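Local structure of glycoside Hydrolase (Bacteroides uniformis, 5T99) at residues D373-A378 with W412-E417; W391-L396 with A431-D436; C449-Y454 with N461-V466. The protein probably hydrolyses galactose-containing sugars derived from agarose, as a family 2 glycoside hydrolase that binds the sugar mimic D-galacto-isofagomine. One frame throughout, in Å; residues are numbered along the deposited sequence.

How the contacts relate
All three contacts lie in the TIM barrel domain, on neighbouring beta-alpha units. Following the chain from its N terminus, 373-378 leaves strand 366-370 as a loop, and contact 1 closes when the end of strand 409-416 meets it. Helix 388-403 lies between these segments, and its residues 391-396 meet helix 427-441 in contact 2. The two contacts therefore cross, and they touch where Trp375 and Ile414 pack against Leu434. Contact 3 follows both in series, a short closure joining strand 447-451 to the loop before strand 468-472. It meets contact 1 through the pairing of strands 409-416 and 447-451, and contact 2 where Ala431 packs on Met462.

Contact 1. Residues D373-A378 with W412-E417. With GIF (D-galacto-isofagomine), chain C; EDO (1,2-ethanediol), chain P.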
loop_
_atom_site.group_PDB
_atom_site.type_symbol
_atom_site.label_atom_id
_atom_site.label_comp_id
_atom_site.label_asym_id
_atom_site.label_seq_id
_atom_site.Cartn_x
_atom_site.Cartn_y
_atom_site.Cartn_z
ATOM N N ASP A 373 -7.610 -12.733 5.616
ATOM C CA ASP A 373 -6.870 -13.809 4.936
ATOM C C ASP A 373 -7.385 -15.210 5.300
ATOM O O ASP A 373 -7.088 -16.180 4.595
ATOM C CB ASP A 373 -5.375 -13.691 5.251
ATOM C CG ASP A 373 -4.541 -14.732 4.540
ATOM O OD1 ASP A 373 -4.622 -14.819 3.292
ATOM O OD2 ASP A 373 -3.806 -15.472 5.235
ATOM N N GLU A 374 -8.138 -15.327 6.390
ATOM C CA GLU A 374 -8.829 -16.589 6.727
ATOM C C GLU A 374 -10.108 -16.290 7.508
ATOM O O GLU A 374 -10.227 -15.224 8.103
ATOM C CB GLU A 374 -7.907 -17.519 7.531
ATOM C CG GLU A 374 -7.469 -16.962 8.877
ATOM C CD GLU A 374 -6.519 -17.883 9.631
ATOM O OE1 GLU A 374 -5.511 -18.309 9.055
ATOM O OE2 GLU A 374 -6.767 -18.163 10.814
ATOM N N TRP A 375 -11.057 -17.227 7.500
ATOM C CA TRP A 375 -12.339 -17.009 8.162
ATOM C C TRP A 375 -12.457 -17.887 9.397
ATOM O O TRP A 375 -11.828 -17.570 10.392
ATOM C CB TRP A 375 -13.507 -17.193 7.194
ATOM C CG TRP A 375 -13.547 -16.225 6.064
ATOM C CD1 TRP A 375 -12.904 -15.021 5.973
ATOM C CD2 TRP A 375 -14.305 -16.370 4.859
ATOM N NE1 TRP A 375 -13.203 -14.416 4.778
ATOM C CE2 TRP A 375 -14.063 -15.219 4.074
ATOM C CE3 TRP A 375 -15.168 -17.364 4.365
ATOM C CZ2 TRP A 375 -14.642 -15.035 2.822
ATOM C CZ3 TRP A 375 -15.749 -17.177 3.127
ATOM C CH2 TRP A 375 -15.482 -16.018 2.365
ATOM N N THR A 376 -13.248 -18.968 9.350
ATOM C CA THR A 376 -13.386 -19.874 10.501
ATOM C C THR A 376 -12.331 -20.970 10.490
ATOM O O THR A 376 -12.019 -21.500 11.543
ATOM C CB THR A 376 -14.785 -20.538 10.592
ATOM O OG1 THR A 376 -14.944 -21.523 9.557
ATOM C CG2 THR A 376 -15.898 -19.486 10.503
ATOM N N LYS A 377 -11.810 -21.315 9.309
ATOM C CA LYS A 377 -10.808 -22.385 9.147
ATOM C C LYS A 377 -9.393 -21.794 9.093
ATOM O O LYS A 377 -9.121 -20.894 8.292
ATOM C CB LYS A 377 -11.052 -23.171 7.854
ATOM C CG LYS A 377 -12.360 -23.950 7.782
ATOM C CD LYS A 377 -12.308 -25.253 8.576
ATOM C CE LYS A 377 -12.994 -26.421 7.855
ATOM N NZ LYS A 377 -14.474 -26.326 7.931
ATOM N N ALA A 378 -8.501 -22.339 9.923
ATOM C CA ALA A 378 -7.124 -21.837 10.093
ATOM C C ALA A 378 -6.196 -22.154 8.925
ATOM O O ALA A 378 -6.132 -23.292 8.475
ATOM C CB ALA A 378 -6.524 -22.423 11.364
ATOM N N TRP A 412 -15.216 -4.179 -1.940
ATOM C CA TRP A 412 -14.916 -4.752 -0.634
ATOM C C TRP A 412 -14.583 -6.229 -0.832
ATOM O O TRP A 412 -15.463 -7.021 -1.168
ATOM C CB TRP A 412 -16.111 -4.613 0.312
ATOM C CG TRP A 412 -16.626 -3.222 0.449
ATOM C CD1 TRP A 412 -17.802 -2.741 -0.034
ATOM C CD2 TRP A 412 -15.980 -2.125 1.098
ATOM N NE1 TRP A 412 -17.937 -1.421 0.286
ATOM C CE2 TRP A 412 -16.832 -1.014 0.979
ATOM C CE3 TRP A 412 -14.763 -1.978 1.778
ATOM C CZ2 TRP A 412 -16.510 0.241 1.513
ATOM C CZ3 TRP A 412 -14.440 -0.736 2.312
ATOM C CH2 TRP A 412 -15.309 0.360 2.176
ATOM N N SER A 413 -13.314 -6.604 -0.660
ATOM C CA SER A 413 -12.911 -8.012 -0.781
ATOM C C SER A 413 -13.030 -8.662 0.598
ATOM O O SER A 413 -12.336 -8.262 1.536
ATOM C CB SER A 413 -11.491 -8.135 -1.331
ATOM O OG SER A 413 -11.141 -9.487 -1.587
ATOM N N ILE A 414 -13.919 -9.651 0.712
ATOM C CA ILE A 414 -14.235 -10.284 2.005
ATOM C C ILE A 414 -13.223 -11.329 2.475
ATOM O O ILE A 414 -13.239 -11.735 3.646
ATOM C CB ILE A 414 -15.654 -10.923 2.035
ATOM C CG1 ILE A 414 -15.869 -11.892 0.868
ATOM C CG2 ILE A 414 -16.719 -9.835 2.050
ATOM C CD1 ILE A 414 -17.069 -12.797 1.031
ATOM N N GLY A 415 -12.361 -11.778 1.583
ATOM C CA GLY A 415 -11.354 -12.744 1.954
ATOM C C GLY A 415 -10.445 -13.116 0.803
ATOM O O GLY A 415 -10.737 -12.844 -0.371
ATOM N N ASN A 416 -9.343 -13.760 1.158
ATOM C CA ASN A 416 -8.374 -14.248 0.190
ATOM C C ASN A 416 -8.063 -15.713 0.418
ATOM O O ASN A 416 -7.617 -16.089 1.508
ATOM C CB ASN A 416 -7.088 -13.445 0.302
ATOM C CG ASN A 416 -5.952 -14.088 -0.447
ATOM O OD1 ASN A 416 -5.922 -14.066 -1.679
ATOM N ND2 ASN A 416 -5.021 -14.694 0.289
ATOM N N GLU A 417 -8.282 -16.525 -0.614
ATOM C CA GLU A 417 -7.902 -17.956 -0.622
ATOM C C GLU A 417 -8.388 -18.740 0.596
ATOM O O GLU A 417 -7.695 -19.627 1.089
ATOM C CB GLU A 417 -6.375 -18.103 -0.766
ATOM C CG GLU A 417 -5.813 -17.429 -2.003
ATOM C CD GLU A 417 -4.374 -17.803 -2.295
ATOM O OE1 GLU A 417 -3.598 -18.070 -1.350
ATOM O OE2 GLU A 417 -4.014 -17.811 -3.480
HETATM C C GIF C . -1.606 -15.613 -1.477
HETATM N N GIF C . -1.451 -16.341 -2.728
HETATM O O GIF C . 2.557 -17.143 -4.363
HETATM C C1 GIF C . -0.424 -14.689 -1.263
HETATM O O1 GIF C . 1.044 -16.401 -0.433
HETATM C C2 GIF C . 0.903 -15.419 -1.457
HETATM O O2 GIF C . -0.482 -14.154 0.058
HETATM C C3 GIF C . 0.981 -16.089 -2.826
HETATM C C4 GIF C . -0.206 -17.023 -3.033
HETATM C C5 GIF C . 2.294 -16.858 -2.982
HETATM C C1 EDO P . -2.781 -20.633 -5.607
HETATM O O1 EDO P . -3.562 -21.574 -6.377
HETATM C C2 EDO P . -2.199 -21.286 -4.362
HETATM O O2 EDO P . -1.860 -20.260 -3.424
#
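Asp373 and Trp375 of the loop 373-378 each hydrogen-bond to the end of strand 409-416, at Asn416 and Ile414. Asp373 turns its CG anti to the backbone N (chi1 -178°), which brings the carboxylate back to the strand beside the Asn416 amide. Asn416 ND2 donates to Asp373 OD1 at 3.0 Å, with a nearly straight N-H...O angle of 162°. Carboxylate and amide are almost coplanar, and OD1 lies in the amide plane. OD1 also meets Lys379 in a salt bridge. The remaining side-chain oxygens are gripped too: Asp373 OD2 forms a salt bridge with Arg161, which itself binds the ligand, and Asn416 OD1 accepts from Arg346. The second bond runs from Trp375 NE1 to the backbone Ile414 O, 2.9 Å away, so the indole anchors by its N-H edge.

Apolar packing extends this anchor. Trp375 CZ2 lies 3.8 Å from Ile414 CD1, the two side chains meeting at a slant. Gly415 CA comes within 3.8 Å of Trp375 NE1, where a beta-carbon would clash with the indole.

At the ligand, Glu417 OE2 receives a weak hydrogen bond from the N of D-galacto-isofagomine at 3.0 Å and a hydrogen bond from O2 of 1,2-ethanediol, probably from the crystallisation liquor, at 3.3 Å. The Asn-Glu pair at the end of the fourth barrel strand is consistent with the acid/base site of family 2 enzymes.

In the fold, strand 409-416 runs parallel between strands 366-370 and 447-451. Trp375 and Ile414 sit beneath helix 427-441, touching Leu434, and both also reach Cys449 of strand 447-451.

Contact 2. Residues W391-L396 with A431-D436; sequences WSKKDL and AKYLAD
Helices 391-396 and 431-436 run in roughly the same direction, their segment axes 10.8 Å apart at closest and crossing at -34°, with Lys393 and Leu434 nearest in register. Tyr433 spans the gap with its ring. Because its CG stands anti to the backbone N (chi1 164°), the phenol reaches the other helix and its OH comes 3.1 Å from Ser392 OG, a possible hydrogen bond. Ser392 OG lies in the ring plane, at the edge, 3.4 Å from Tyr433 CE2, and is also bonded to Phe388 O one turn earlier. Lys393 CB packs obliquely against Tyr433 OH at 3.4 Å. A phenylalanine in place of Tyr433 would probably cost Ser392 OG a polar neighbour on the facing helix and weaken the packing on Lys393 CB.

Further along, the contact is apolar: Leu396 CD2 rests 3.9 Å from Leu434 CD2 and 3.5 Å from Leu434 O. Leu396 also touches Ile437, whereas Leu434 faces Trp375 beneath the helix. Such side-by-side packing of helices that follow consecutive parallel strands, here 366-370 and 409-416, is characteristic of the outer helical layer of a TIM barrel.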
loop_
_atom_site.group_PDB
_atom_site.type_symbol
_atom_site.label_atom_id
_atom_site.label_comp_id
_atom_site.label_asym_id
_atom_site.label_seq_id
_atom_site.Cartn_x
_atom_site.Cartn_y
_atom_site.Cartn_z
ATOM N N TRP A 391 -15.412 -11.417 16.429
ATOM C CA TRP A 391 -14.928 -10.142 15.876
ATOM C C TRP A 391 -15.215 -9.842 14.395
ATOM O O TRP A 391 -15.110 -8.674 13.987
ATOM C CB TRP A 391 -13.424 -10.033 16.114
ATOM C CG TRP A 391 -13.092 -9.765 17.526
ATOM C CD1 TRP A 391 -12.824 -10.685 18.503
ATOM C CD2 TRP A 391 -13.002 -8.481 18.144
ATOM N NE1 TRP A 391 -12.560 -10.049 19.688
ATOM C CE2 TRP A 391 -12.659 -8.696 19.502
ATOM C CE3 TRP A 391 -13.166 -7.165 17.683
ATOM C CZ2 TRP A 391 -12.481 -7.634 20.415
ATOM C CZ3 TRP A 391 -12.992 -6.105 18.589
ATOM C CH2 TRP A 391 -12.658 -6.351 19.942
ATOM N N SER A 392 -15.577 -10.854 13.601
ATOM C CA SER A 392 -15.682 -10.680 12.135
ATOM C C SER A 392 -16.642 -9.577 11.719
ATOM O O SER A 392 -16.294 -8.759 10.868
ATOM C CB SER A 392 -16.076 -11.982 11.425
ATOM O OG SER A 392 -17.299 -12.495 11.915
ATOM N N LYS A 393 -17.833 -9.556 12.315
ATOM C CA LYS A 393 -18.800 -8.495 12.022
ATOM C C LYS A 393 -18.263 -7.131 12.436
ATOM O O LYS A 393 -18.369 -6.173 11.669
ATOM C CB LYS A 393 -20.185 -8.733 12.663
ATOM C CG LYS A 393 -21.185 -7.623 12.330
ATOM C CD LYS A 393 -22.553 -7.785 12.971
ATOM C CE LYS A 393 -23.395 -8.817 12.265
ATOM N NZ LYS A 393 -24.845 -8.555 12.463
ATOM N N LYS A 394 -17.714 -7.050 13.647
ATOM C CA LYS A 394 -17.179 -5.787 14.152
ATOM C C LYS A 394 -16.029 -5.253 13.280
ATOM O O LYS A 394 -15.978 -4.048 12.996
ATOM C CB LYS A 394 -16.707 -5.900 15.608
ATOM C CG LYS A 394 -17.814 -6.022 16.644
ATOM C CD LYS A 394 -17.417 -5.369 17.975
ATOM C CE LYS A 394 -17.668 -3.852 17.943
ATOM N NZ LYS A 394 -16.902 -3.087 18.976
ATOM N N ASP A 395 -15.125 -6.140 12.866
ATOM C CA ASP A 395 -13.985 -5.724 12.049
ATOM C C ASP A 395 -14.364 -5.334 10.619
ATOM O O ASP A 395 -13.849 -4.345 10.098
ATOM C CB ASP A 395 -12.861 -6.776 12.057
ATOM C CG ASP A 395 -12.049 -6.748 13.341
ATOM O OD1 ASP A 395 -11.795 -5.626 13.851
ATOM O OD2 ASP A 395 -11.673 -7.845 13.842
ATOM N N LEU A 396 -15.251 -6.095 9.992
ATOM C CA LEU A 396 -15.672 -5.753 8.645
ATOM C C LEU A 396 -16.516 -4.473 8.664
ATOM O O LEU A 396 -16.376 -3.617 7.778
ATOM C CB LEU A 396 -16.439 -6.892 7.994
ATOM C CG LEU A 396 -16.945 -6.624 6.577
ATOM C CD1 LEU A 396 -15.796 -6.311 5.633
ATOM C CD2 LEU A 396 -17.717 -7.823 6.085
ATOM N N ALA A 431 -19.317 -16.932 3.311
ATOM C CA ALA A 431 -19.225 -15.922 2.262
ATOM C C ALA A 431 -20.472 -15.018 2.195
ATOM O O ALA A 431 -20.355 -13.789 2.107
ATOM C CB ALA A 431 -18.990 -16.577 0.915
ATOM N N LYS A 432 -21.660 -15.626 2.210
ATOM C CA LYS A 432 -22.911 -14.850 2.220
ATOM C C LYS A 432 -22.973 -13.883 3.424
ATOM O O LYS A 432 -23.286 -12.703 3.274
ATOM C CB LYS A 432 -24.123 -15.782 2.228
ATOM C CG LYS A 432 -25.454 -15.078 2.001
ATOM C CD LYS A 432 -26.614 -16.043 2.139
ATOM C CE LYS A 432 -27.945 -15.357 1.904
ATOM N NZ LYS A 432 -28.232 -14.320 2.944
ATOM N N TYR A 433 -22.647 -14.407 4.600
ATOM C CA TYR A 433 -22.631 -13.642 5.840
ATOM C C TYR A 433 -21.828 -12.345 5.707
ATOM O O TYR A 433 -22.315 -11.267 6.075
ATOM C CB TYR A 433 -22.100 -14.546 6.974
ATOM C CG TYR A 433 -21.651 -13.854 8.231
ATOM C CD1 TYR A 433 -22.561 -13.222 9.073
ATOM C CD2 TYR A 433 -20.315 -13.848 8.597
ATOM C CE1 TYR A 433 -22.143 -12.593 10.247
ATOM C CE2 TYR A 433 -19.888 -13.223 9.761
ATOM C CZ TYR A 433 -20.801 -12.596 10.578
ATOM O OH TYR A 433 -20.355 -11.993 11.736
ATOM N N LEU A 434 -20.616 -12.457 5.169
ATOM C CA LEU A 434 -19.744 -11.298 4.966
ATOM C C LEU A 434 -20.231 -10.405 3.833
ATOM O O LEU A 434 -20.170 -9.193 3.944
ATOM C CB LEU A 434 -18.300 -11.735 4.688
ATOM C CG LEU A 434 -17.635 -12.484 5.841
ATOM C CD1 LEU A 434 -16.338 -13.133 5.376
ATOM C CD2 LEU A 434 -17.402 -11.568 7.045
ATOM N N ALA A 435 -20.699 -11.007 2.748
ATOM C CA ALA A 435 -21.246 -10.237 1.645
ATOM C C ALA A 435 -22.497 -9.453 2.043
ATOM O O ALA A 435 -22.693 -8.346 1.550
ATOM C CB ALA A 435 -21.540 -11.133 0.459
ATOM N N ASP A 436 -23.346 -10.020 2.912
ATOM C CA ASP A 436 -24.561 -9.316 3.357
ATOM C C ASP A 436 -24.234 -8.059 4.154
ATOM O O ASP A 436 -24.875 -7.038 3.960
ATOM C CB ASP A 436 -25.491 -10.220 4.171
ATOM C CG ASP A 436 -26.149 -11.307 3.335
ATOM O OD1 ASP A 436 -26.138 -11.220 2.082
ATOM O OD2 ASP A 436 -26.672 -12.273 3.949
#

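Contact 3. Residues C449-Y454 with N461-V466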
loop_
_atom_site.group_PDB
_atom_site.type_symbol
_atom_site.label_atom_id
_atom_site.label_comp_id
_atom_site.label_asym_id
_atom_site.label_seq_id
_atom_site.Cartn_x
_atom_site.Cartn_y
_atom_site.Cartn_z
ATOM N N CYS A 449 -14.114 -11.392 -3.723
ATOM C CA CYS A 449 -13.326 -12.372 -2.988
ATOM C C CYS A 449 -12.300 -12.968 -3.943
ATOM O O CYS A 449 -12.538 -13.024 -5.156
ATOM C CB CYS A 449 -14.243 -13.464 -2.409
ATOM S SG CYS A 449 -13.504 -14.511 -1.131
ATOM N N GLY A 450 -11.159 -13.392 -3.403
ATOM C CA GLY A 450 -10.066 -13.966 -4.212
ATOM C C GLY A 450 -10.033 -15.477 -4.085
ATOM O O GLY A 450 -9.699 -15.992 -3.015
ATOM N N PHE A 451 -10.385 -16.183 -5.159
ATOM C CA PHE A 451 -10.515 -17.648 -5.132
ATOM C C PHE A 451 -9.337 -18.363 -5.790
ATOM O O PHE A 451 -9.104 -18.204 -6.991
ATOM C CB PHE A 451 -11.798 -18.084 -5.830
ATOM C CG PHE A 451 -13.048 -17.504 -5.227
ATOM C CD1 PHE A 451 -13.392 -17.779 -3.907
ATOM C CD2 PHE A 451 -13.896 -16.688 -5.985
ATOM C CE1 PHE A 451 -14.558 -17.251 -3.358
ATOM C CE2 PHE A 451 -15.052 -16.156 -5.437
ATOM C CZ PHE A 451 -15.390 -16.440 -4.123
ATOM N N ASN A 452 -8.611 -19.162 -5.005
ATOM C CA ASN A 452 -7.505 -19.988 -5.533
ATOM C C ASN A 452 -7.865 -21.430 -5.843
ATOM O O ASN A 452 -7.142 -22.079 -6.609
ATOM C CB ASN A 452 -6.278 -19.958 -4.621
ATOM C CG ASN A 452 -6.543 -20.504 -3.227
ATOM O OD1 ASN A 452 -7.670 -20.472 -2.724
ATOM N ND2 ASN A 452 -5.476 -20.968 -2.574
ATOM N N TYR A 453 -8.948 -21.957 -5.273
ATOM C CA TYR A 453 -9.354 -23.315 -5.627
ATOM C C TYR A 453 -10.203 -23.203 -6.899
ATOM O O TYR A 453 -10.894 -22.193 -7.117
ATOM C CB TYR A 453 -10.120 -24.001 -4.496
ATOM C CG TYR A 453 -9.380 -24.235 -3.181
ATOM C CD1 TYR A 453 -8.120 -23.692 -2.922
ATOM C CD2 TYR A 453 -9.982 -24.970 -2.161
ATOM C CE1 TYR A 453 -7.478 -23.901 -1.707
ATOM C CE2 TYR A 453 -9.351 -25.172 -0.942
ATOM C CZ TYR A 453 -8.100 -24.632 -0.722
ATOM O OH TYR A 453 -7.458 -24.823 0.482
ATOM N N TYR A 454 -10.107 -24.211 -7.755
ATOM C CA TYR A 454 -10.951 -24.316 -8.941
ATOM C C TYR A 454 -11.185 -25.799 -9.294
ATOM O O TYR A 454 -10.219 -26.551 -9.392
ATOM C CB TYR A 454 -10.333 -23.578 -10.137
ATOM C CG TYR A 454 -11.232 -23.630 -11.343
ATOM C CD1 TYR A 454 -12.189 -22.648 -11.567
ATOM C CD2 TYR A 454 -11.167 -24.701 -12.234
ATOM C CE1 TYR A 454 -13.043 -22.720 -12.655
ATOM C CE2 TYR A 454 -12.013 -24.782 -13.325
ATOM C CZ TYR A 454 -12.951 -23.791 -13.532
ATOM O OH TYR A 454 -13.779 -23.882 -14.635
ATOM N N ASN A 461 -21.325 -23.041 -4.817
ATOM C CA ASN A 461 -22.233 -21.907 -4.563
ATOM C C ASN A 461 -21.598 -20.771 -3.733
ATOM O O ASN A 461 -22.319 -20.008 -3.125
ATOM C CB ASN A 461 -23.527 -22.433 -3.899
ATOM C CG ASN A 461 -24.699 -21.473 -3.997
ATOM O OD1 ASN A 461 -24.912 -20.782 -5.004
ATOM N ND2 ASN A 461 -25.488 -21.446 -2.938
ATOM N N MET A 462 -20.259 -20.654 -3.722
ATOM C CA MET A 462 -19.559 -19.594 -2.966
ATOM C C MET A 462 -19.341 -18.339 -3.805
ATOM O O MET A 462 -19.686 -17.241 -3.383
ATOM C CB MET A 462 -18.212 -20.072 -2.416
ATOM C CG MET A 462 -17.464 -18.999 -1.626
ATOM S SD MET A 462 -15.929 -19.537 -0.835
ATOM C CE MET A 462 -16.553 -20.297 0.659
ATOM N N ALA A 463 -18.742 -18.511 -4.983
ATOM C CA ALA A 463 -18.501 -17.417 -5.945
ATOM C C ALA A 463 -19.754 -16.570 -6.256
ATOM O O ALA A 463 -19.655 -15.373 -6.529
ATOM C CB ALA A 463 -17.920 -17.983 -7.230
ATOM N N GLN A 464 -20.924 -17.195 -6.165
ATOM C CA GLN A 464 -22.189 -16.534 -6.428
ATOM C C GLN A 464 -22.673 -15.630 -5.279
ATOM O O GLN A 464 -23.617 -14.874 -5.463
ATOM C CB GLN A 464 -23.264 -17.587 -6.742
ATOM C CG GLN A 464 -23.050 -18.379 -8.037
ATOM C CD GLN A 464 -22.006 -19.496 -7.947
ATOM O OE1 GLN A 464 -21.512 -19.838 -6.869
ATOM N NE2 GLN A 464 -21.652 -20.056 -9.099
ATOM N N GLN A 465 -22.045 -15.708 -4.110
ATOM C CA GLN A 465 -22.469 -14.941 -2.937
ATOM C C GLN A 465 -21.879 -13.543 -2.873
ATOM O O GLN A 465 -22.315 -12.743 -2.072
ATOM C CB GLN A 465 -22.078 -15.677 -1.657
ATOM C CG GLN A 465 -22.623 -17.082 -1.540
ATOM C CD GLN A 465 -24.137 -17.149 -1.637
ATOM O OE1 GLN A 465 -24.856 -16.290 -1.129
ATOM N NE2 GLN A 465 -24.621 -18.175 -2.306
ATOM N N VAL A 466 -20.861 -13.267 -3.677
ATOM C CA VAL A 466 -20.301 -11.924 -3.804
ATOM C C VAL A 466 -20.723 -11.394 -5.155
ATOM O O VAL A 466 -21.176 -12.161 -6.022
ATOM C CB VAL A 466 -18.755 -11.873 -3.645
ATOM C CG1 VAL A 466 -18.376 -12.115 -2.198
ATOM C CG2 VAL A 466 -18.037 -12.872 -4.547
#
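Phe451 holds CG anti to its carbonyl carbon (chi1 -59°), which turns the ring toward the loop 461-466, while Met462 stretches fully through its first two torsions and bends only at chi3 (-82°), placing its sulfur by that ring. Met462 SD lies 3.7 Å from Phe451 CE1 and 4.9 Å from the ring centroid. The sulfur stands 69° off the ring normal, an oblique Met-aromatic contact. At the other meta carbon of the ring, Phe451 CE2 is 3.8 Å from Ala463 CB. Val466 CG2 approaches the ring edge near its plane, 4.5 Å from Phe451 CZ. A looser apolar contact follows, with Cys449 CB 4.4 Å from Val466 CG1.

The facing loop has its own bonds: Gln465 N donates to Met462 O at 2.9 Å, and Gln465 NE2 to Asn461 O at 3.1 Å. Both lie within 461-466 and are consistent with a tight turn there.

The contact packs the C-terminal end of strand 447-451, paired with 409-416 and 468-472, against the segment leading into 468-472, within one beta-alpha-beta step of the TIM barrel. Helix 456-459 adds Pro457 beside both Phe451 and Met462, and helix 427-441 brings Ala431 against Met462.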